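Local coordinates for DNA repair protein XRCC1 (Mus musculus, PDB 3PC6) that serves as a scaffold in DNA single-strand break repair, assembling repair protein complexes and binding poly-ADP-ribose chains, here represented by its second BRCT domain, at residues Lys11-Tyr16 / Phe48-Gln53; Ser68-Arg73 / Leu87-Tyr92. One frame throughout, in Å; residues are numbered along the deposited sequence.

Interaction 1: Lys11-Tyr16 / Phe48-Gln53; sequences KHFFLY and FVITAQ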
loop_
_atom_site.group_PDB
_atom_site.type_symbol
_atom_site.label_atom_id
_atom_site.label_comp_id
_atom_site.label_asym_id
_atom_site.label_seq_id
_atom_site.Cartn_x
_atom_site.Cartn_y
_atom_site.Cartn_z
ATOM N N LYS B 11 -9.038 -8.352 -6.670
ATOM C CA LYS B 11 -10.081 -7.360 -6.397
ATOM C C LYS B 11 -9.528 -5.933 -6.442
ATOM O O LYS B 11 -8.489 -5.658 -5.858
ATOM C CB LYS B 11 -10.712 -7.632 -5.034
ATOM C CG LYS B 11 -11.376 -8.998 -4.937
ATOM C CD LYS B 11 -12.295 -9.078 -3.735
ATOM C CE LYS B 11 -12.874 -10.475 -3.592
ATOM N NZ LYS B 11 -13.342 -11.017 -4.892
ATOM N N HIS B 12 -10.235 -5.033 -7.122
ATOM C CA HIS B 12 -9.785 -3.651 -7.279
ATOM C C HIS B 12 -10.619 -2.667 -6.470
ATOM O O HIS B 12 -11.848 -2.700 -6.532
ATOM C CB HIS B 12 -9.800 -3.264 -8.753
ATOM C CG HIS B 12 -8.906 -4.118 -9.595
ATOM N ND1 HIS B 12 -7.661 -3.702 -10.016
ATOM C CD2 HIS B 12 -9.063 -5.376 -10.072
ATOM C CE1 HIS B 12 -7.093 -4.663 -10.724
ATOM N NE2 HIS B 12 -7.923 -5.689 -10.774
ATOM N N PHE B 13 -9.939 -1.805 -5.710
ATOM C CA PHE B 13 -10.600 -0.879 -4.792
ATOM C C PHE B 13 -10.305 0.565 -5.172
ATOM O O PHE B 13 -9.203 0.882 -5.626
ATOM C CB PHE B 13 -10.105 -1.100 -3.352
ATOM C CG PHE B 13 -10.310 -2.502 -2.834
ATOM C CD1 PHE B 13 -9.547 -3.559 -3.318
ATOM C CD2 PHE B 13 -11.239 -2.751 -1.842
ATOM C CE1 PHE B 13 -9.729 -4.851 -2.836
ATOM C CE2 PHE B 13 -11.433 -4.031 -1.357
ATOM C CZ PHE B 13 -10.673 -5.087 -1.854
ATOM N N PHE B 14 -11.291 1.431 -4.979
ATOM C CA PHE B 14 -11.099 2.873 -5.037
ATOM C C PHE B 14 -11.509 3.452 -3.680
ATOM O O PHE B 14 -12.609 3.193 -3.197
ATOM C CB PHE B 14 -11.956 3.479 -6.146
ATOM C CG PHE B 14 -11.849 4.969 -6.248
ATOM C CD1 PHE B 14 -10.808 5.558 -6.948
ATOM C CD2 PHE B 14 -12.803 5.788 -5.658
ATOM C CE1 PHE B 14 -10.716 6.944 -7.047
ATOM C CE2 PHE B 14 -12.717 7.167 -5.746
ATOM C CZ PHE B 14 -11.665 7.746 -6.440
ATOM N N LEU B 15 -10.620 4.205 -3.045
ATOM C CA LEU B 15 -10.944 4.796 -1.752
ATOM C C LEU B 15 -11.548 6.175 -1.994
ATOM O O LEU B 15 -10.886 7.103 -2.467
ATOM C CB LEU B 15 -9.699 4.864 -0.842
ATOM C CG LEU B 15 -9.017 3.504 -0.583
ATOM C CD1 LEU B 15 -7.818 3.654 0.381
ATOM C CD2 LEU B 15 -9.992 2.452 -0.050
ATOM N N TYR B 16 -12.831 6.302 -1.707
ATOM C CA TYR B 16 -13.523 7.545 -2.019
ATOM C C TYR B 16 -13.445 8.510 -0.844
ATOM O O TYR B 16 -13.855 8.180 0.260
ATOM C CB TYR B 16 -14.978 7.251 -2.386
ATOM C CG TYR B 16 -15.831 8.491 -2.513
ATOM C CD1 TYR B 16 -16.056 9.080 -3.748
ATOM C CD2 TYR B 16 -16.401 9.077 -1.392
ATOM C CE1 TYR B 16 -16.835 10.225 -3.862
ATOM C CE2 TYR B 16 -17.178 10.226 -1.491
ATOM C CZ TYR B 16 -17.392 10.792 -2.726
ATOM O OH TYR B 16 -18.167 11.929 -2.820
ATOM N N PHE B 48 -14.837 -2.146 -6.130
ATOM C CA PHE B 48 -15.312 -1.707 -4.821
ATOM C C PHE B 48 -14.936 -0.258 -4.544
ATOM O O PHE B 48 -13.766 0.103 -4.575
ATOM C CB PHE B 48 -14.749 -2.596 -3.704
ATOM C CG PHE B 48 -15.084 -4.038 -3.885
ATOM C CD1 PHE B 48 -14.196 -4.893 -4.513
ATOM C CD2 PHE B 48 -16.329 -4.525 -3.493
ATOM C CE1 PHE B 48 -14.524 -6.229 -4.723
ATOM C CE2 PHE B 48 -16.666 -5.868 -3.695
ATOM C CZ PHE B 48 -15.764 -6.717 -4.317
ATOM N N VAL B 49 -15.949 0.555 -4.286
ATOM C CA VAL B 49 -15.773 1.943 -3.859
ATOM C C VAL B 49 -15.979 1.991 -2.347
ATOM O O VAL B 49 -17.075 1.695 -1.851
ATOM C CB VAL B 49 -16.798 2.843 -4.568
ATOM C CG1 VAL B 49 -16.717 4.281 -4.056
ATOM C CG2 VAL B 49 -16.584 2.781 -6.081
ATOM N N ILE B 50 -14.916 2.312 -1.616
ATOM C CA ILE B 50 -14.971 2.371 -0.158
ATOM C C ILE B 50 -15.210 3.805 0.271
ATOM O O ILE B 50 -14.468 4.700 -0.124
ATOM C CB ILE B 50 -13.665 1.880 0.486
ATOM C CG1 ILE B 50 -13.254 0.517 -0.083
ATOM C CG2 ILE B 50 -13.793 1.864 2.006
ATOM C CD1 ILE B 50 -14.284 -0.613 0.096
ATOM N N THR B 51 -16.259 4.027 1.058
ATOM C CA THR B 51 -16.637 5.381 1.453
ATOM C C THR B 51 -17.182 5.457 2.880
ATOM O O THR B 51 -17.981 4.619 3.288
ATOM C CB THR B 51 -17.682 5.981 0.487
ATOM O OG1 THR B 51 -18.164 7.226 1.011
ATOM C CG2 THR B 51 -18.862 5.028 0.285
ATOM N N ALA B 52 -16.748 6.469 3.626
ATOM C CA ALA B 52 -17.300 6.733 4.957
ATOM C C ALA B 52 -18.370 7.847 4.918
ATOM O O ALA B 52 -18.947 8.207 5.948
ATOM C CB ALA B 52 -16.167 7.116 5.924
ATOM N N GLN B 53 -18.628 8.370 3.721
ATOM C CA GLN B 53 -19.482 9.544 3.530
ATOM C C GLN B 53 -20.920 9.174 3.153
ATOM O O GLN B 53 -21.222 8.010 2.908
ATOM C CB GLN B 53 -18.891 10.428 2.423
ATOM C CG GLN B 53 -17.394 10.706 2.565
ATOM C CD GLN B 53 -17.074 11.717 3.651
ATOM O OE1 GLN B 53 -16.153 11.523 4.449
ATOM N NE2 GLN B 53 -17.830 12.808 3.685
HETATM O O HOH W 1 -15.037 8.607 2.582
#

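Interaction 2: Ser68-Arg73 / Leu87-Tyr92; sequences SLAFVR and LPHQLY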
loop_
_atom_site.group_PDB
_atom_site.type_symbol
_atom_site.label_atom_id
_atom_site.label_comp_id
_atom_site.label_asym_id
_atom_site.label_seq_id
_atom_site.Cartn_x
_atom_site.Cartn_y
_atom_site.Cartn_z
ATOM N N SER B 68 -21.050 -2.908 -12.550
ATOM C CA SER B 68 -20.709 -3.930 -11.554
ATOM C C SER B 68 -20.246 -3.359 -10.202
ATOM O O SER B 68 -20.011 -4.104 -9.256
ATOM C CB SER B 68 -19.649 -4.886 -12.105
ATOM O OG SER B 68 -18.412 -4.225 -12.285
ATOM N N LEU B 69 -20.116 -2.041 -10.117
ATOM C CA LEU B 69 -19.582 -1.394 -8.916
ATOM C C LEU B 69 -20.352 -1.764 -7.657
ATOM O O LEU B 69 -21.582 -1.866 -7.673
ATOM C CB LEU B 69 -19.633 0.133 -9.073
ATOM C CG LEU B 69 -18.579 0.829 -9.922
ATOM C CD1 LEU B 69 -18.882 2.322 -9.988
ATOM C CD2 LEU B 69 -17.184 0.584 -9.329
ATOM N N ALA B 70 -19.620 -1.951 -6.567
ATOM C CA ALA B 70 -20.216 -2.116 -5.246
ATOM C C ALA B 70 -19.698 -1.006 -4.348
ATOM O O ALA B 70 -18.503 -0.708 -4.356
ATOM C CB ALA B 70 -19.842 -3.456 -4.665
ATOM N N PHE B 71 -20.594 -0.405 -3.573
ATOM C CA PHE B 71 -20.223 0.674 -2.650
ATOM C C PHE B 71 -20.280 0.139 -1.227
ATOM O O PHE B 71 -21.290 -0.458 -0.828
ATOM C CB PHE B 71 -21.180 1.855 -2.846
ATOM C CG PHE B 71 -21.189 2.369 -4.265
ATOM C CD1 PHE B 71 -21.980 1.775 -5.226
ATOM C CD2 PHE B 71 -20.346 3.407 -4.641
ATOM C CE1 PHE B 71 -21.967 2.230 -6.535
ATOM C CE2 PHE B 71 -20.318 3.861 -5.949
ATOM C CZ PHE B 71 -21.131 3.266 -6.895
ATOM N N VAL B 72 -19.199 0.329 -0.471
ATOM C CA VAL B 72 -19.042 -0.356 0.813
ATOM C C VAL B 72 -18.408 0.529 1.881
ATOM O O VAL B 72 -17.568 1.371 1.567
ATOM C CB VAL B 72 -18.131 -1.583 0.661
ATOM C CG1 VAL B 72 -18.289 -2.523 1.860
ATOM C CG2 VAL B 72 -18.409 -2.296 -0.643
ATOM N N ARG B 73 -18.802 0.313 3.138
ATOM C CA ARG B 73 -18.209 0.999 4.295
ATOM C C ARG B 73 -16.817 0.457 4.645
ATOM O O ARG B 73 -16.547 -0.723 4.481
ATOM C CB ARG B 73 -19.126 0.860 5.520
ATOM C CG ARG B 73 -20.492 1.583 5.374
ATOM C CD ARG B 73 -20.262 3.053 5.077
ATOM N NE ARG B 73 -21.495 3.837 5.068
ATOM C CZ ARG B 73 -21.601 5.039 4.517
ATOM N NH1 ARG B 73 -20.547 5.584 3.920
ATOM N NH2 ARG B 73 -22.762 5.691 4.546
ATOM N N LEU B 87 -15.041 -11.381 3.825
ATOM C CA LEU B 87 -16.454 -11.322 4.194
ATOM C C LEU B 87 -17.291 -10.746 3.044
ATOM O O LEU B 87 -16.761 -10.051 2.171
ATOM C CB LEU B 87 -16.628 -10.491 5.466
ATOM C CG LEU B 87 -15.740 -10.918 6.637
ATOM C CD1 LEU B 87 -15.735 -9.869 7.745
ATOM C CD2 LEU B 87 -16.186 -12.271 7.169
ATOM N N PRO B 88 -18.605 -11.040 3.029
ATOM C CA PRO B 88 -19.476 -10.473 1.989
ATOM C C PRO B 88 -19.636 -8.962 2.157
ATOM O O PRO B 88 -19.999 -8.504 3.246
ATOM C CB PRO B 88 -20.830 -11.164 2.233
ATOM C CG PRO B 88 -20.539 -12.328 3.147
ATOM C CD PRO B 88 -19.333 -11.938 3.944
ATOM N N HIS B 89 -19.377 -8.206 1.093
ATOM C CA HIS B 89 -19.447 -6.740 1.156
ATOM C C HIS B 89 -20.873 -6.262 1.388
ATOM O O HIS B 89 -21.096 -5.160 1.894
ATOM C CB HIS B 89 -18.925 -6.119 -0.133
ATOM C CG HIS B 89 -19.656 -6.568 -1.361
ATOM N ND1 HIS B 89 -20.743 -5.890 -1.872
ATOM C CD2 HIS B 89 -19.459 -7.631 -2.174
ATOM C CE1 HIS B 89 -21.178 -6.512 -2.954
ATOM N NE2 HIS B 89 -20.420 -7.573 -3.155
ATOM N N GLN B 90 -21.842 -7.086 1.009
ATOM C CA GLN B 90 -23.252 -6.709 1.149
ATOM C C GLN B 90 -23.629 -6.336 2.581
ATOM O O GLN B 90 -24.510 -5.503 2.803
ATOM C CB GLN B 90 -24.183 -7.822 0.639
ATOM C CG GLN B 90 -24.120 -8.063 -0.859
ATOM C CD GLN B 90 -23.108 -9.123 -1.220
ATOM O OE1 GLN B 90 -22.120 -9.323 -0.505
ATOM N NE2 GLN B 90 -23.335 -9.810 -2.334
ATOM N N LEU B 91 -22.948 -6.957 3.539
ATOM C CA LEU B 91 -23.190 -6.712 4.957
ATOM C C LEU B 91 -22.770 -5.306 5.374
ATOM O O LEU B 91 -23.078 -4.863 6.481
ATOM C CB LEU B 91 -22.436 -7.740 5.807
ATOM C CG LEU B 91 -22.923 -9.186 5.715
ATOM C CD1 LEU B 91 -21.910 -10.142 6.334
ATOM C CD2 LEU B 91 -24.282 -9.317 6.389
ATOM N N TYR B 92 -22.065 -4.616 4.479
ATOM C CA TYR B 92 -21.521 -3.289 4.756
ATOM C C TYR B 92 -21.816 -2.323 3.617
ATOM O O TYR B 92 -21.144 -1.299 3.459
ATOM C CB TYR B 92 -19.998 -3.400 4.960
ATOM C CG TYR B 92 -19.611 -4.416 6.009
ATOM C CD1 TYR B 92 -19.578 -4.069 7.357
ATOM C CD2 TYR B 92 -19.289 -5.723 5.660
ATOM C CE1 TYR B 92 -19.235 -4.995 8.328
ATOM C CE2 TYR B 92 -18.946 -6.657 6.626
ATOM C CZ TYR B 92 -18.924 -6.281 7.961
ATOM O OH TYR B 92 -18.581 -7.185 8.939
HETATM O O HOH W 2 -22.325 -3.180 -1.423
#

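Interaction 1: Lys11-Tyr16 / Phe48-Gln53
The ring of F13 has F48 over one face, with CD1 of F48 4.3 Å above the F13 plane and displaced toward the rim, while CD1 of I50 reaches the F13 edge near its plane. The F13 and F48 rings are oblique to each other, their planes 31° apart. CG lies anti to the carbonyl carbon in both residues (chi1 near -58° in both), and the two side chains run side by side in the same direction. The aliphatic chain of K11 meets the F48 ring obliquely, CD of K11 lying 3.7 Å from CE1 of F48. L15 and I50 continue this face, with CD2 of L15 3.8 Å from CB of I50. On the other face of the sheet V49 CG1 lies near the plane of the F14 ring at its edge, and also packs 3.8 Å from CB of Y16. Farther on, CD2 of Y16 sits 3.5 Å from OG1 of T51. OG1 of T51 accepts from the backbone N of Q53 at 3.0 Å, forming an ST turn; an alanine at T51 would probably leave the backbone N-H of Q53 without this acceptor and open a small gap beside the Y16 ring. Water 1 joins O of Y16 to N of A52, and the Y16 hydroxyl is hydrogen-bonded to OD2 of D56. The backbones pair through four bonds, F48 N to H12 O, F14 N to F48 O, I50 N to F14 O and Y16 N to I50 O, the two between F14 and its partners being the straightest (168° at the hydrogen). With F13 opposite F48 and both strands running the same way, this is the parallel pairing of 12-16 with 48-51 at the centre of the four-stranded BRCT sheet.

Interaction 2: Ser68-Arg73 / Leu87-Tyr92
In this BRCT domain the 3-10 segment 89-91, after helix 75-83, packs against strand 70-72, an outermost strand of the sheet within the chain. V72 has the largest share of the contact on its segment: its CG1 reaches CB of Y92 at 3.6 Å, and its CG2 meets CB of H89 at 3.9 Å, the V72 and H89 side chains crossing at about a right angle. CG1 stands anti to the backbone N (chi1 -163°), which directs this methyl to Y92. A70 touches the imidazole obliquely, CB lying 3.7 Å from CE1 of H89. One direct hydrogen bond joins the segments, R73 N to Y92 O at 2.9 Å, nearly straight at 168°. A second polar link is indirect: water 2, in the plane of the H89 ring at its edge, lies 3.2 Å from ND1 of H89 and donates to O of F71. Within the turn, Y92 N bonds to H89 O, and OE1 of Q90 stands over the centre of one face of the H89 ring. W76 of helix 75-83 packs against the rings of H89 and Y92, and strand 48-51 borders 70-72, F48 meeting H89 edge-to-face.

The centre of interaction 1 is about 3 Å from the chain centre, that of interaction 2 about 7 Å, and the two are about 9 Å apart. Both are partly buried, with five of eleven touching residues buried in the first and two of six in the second. On one shared sheet, interaction 1 pairs two inner strands by four backbone bonds, with aromatic and aliphatic packing on both faces (517 Å² buried); interaction 2 fastens a 3-10 turn to an outermost strand by one bond, a water bridge and packing of V72 and A70 (240 Å²). R73 joins the two, its NH1 probably bonding to O of both T51 and Q53, as does packing of V49 against F71.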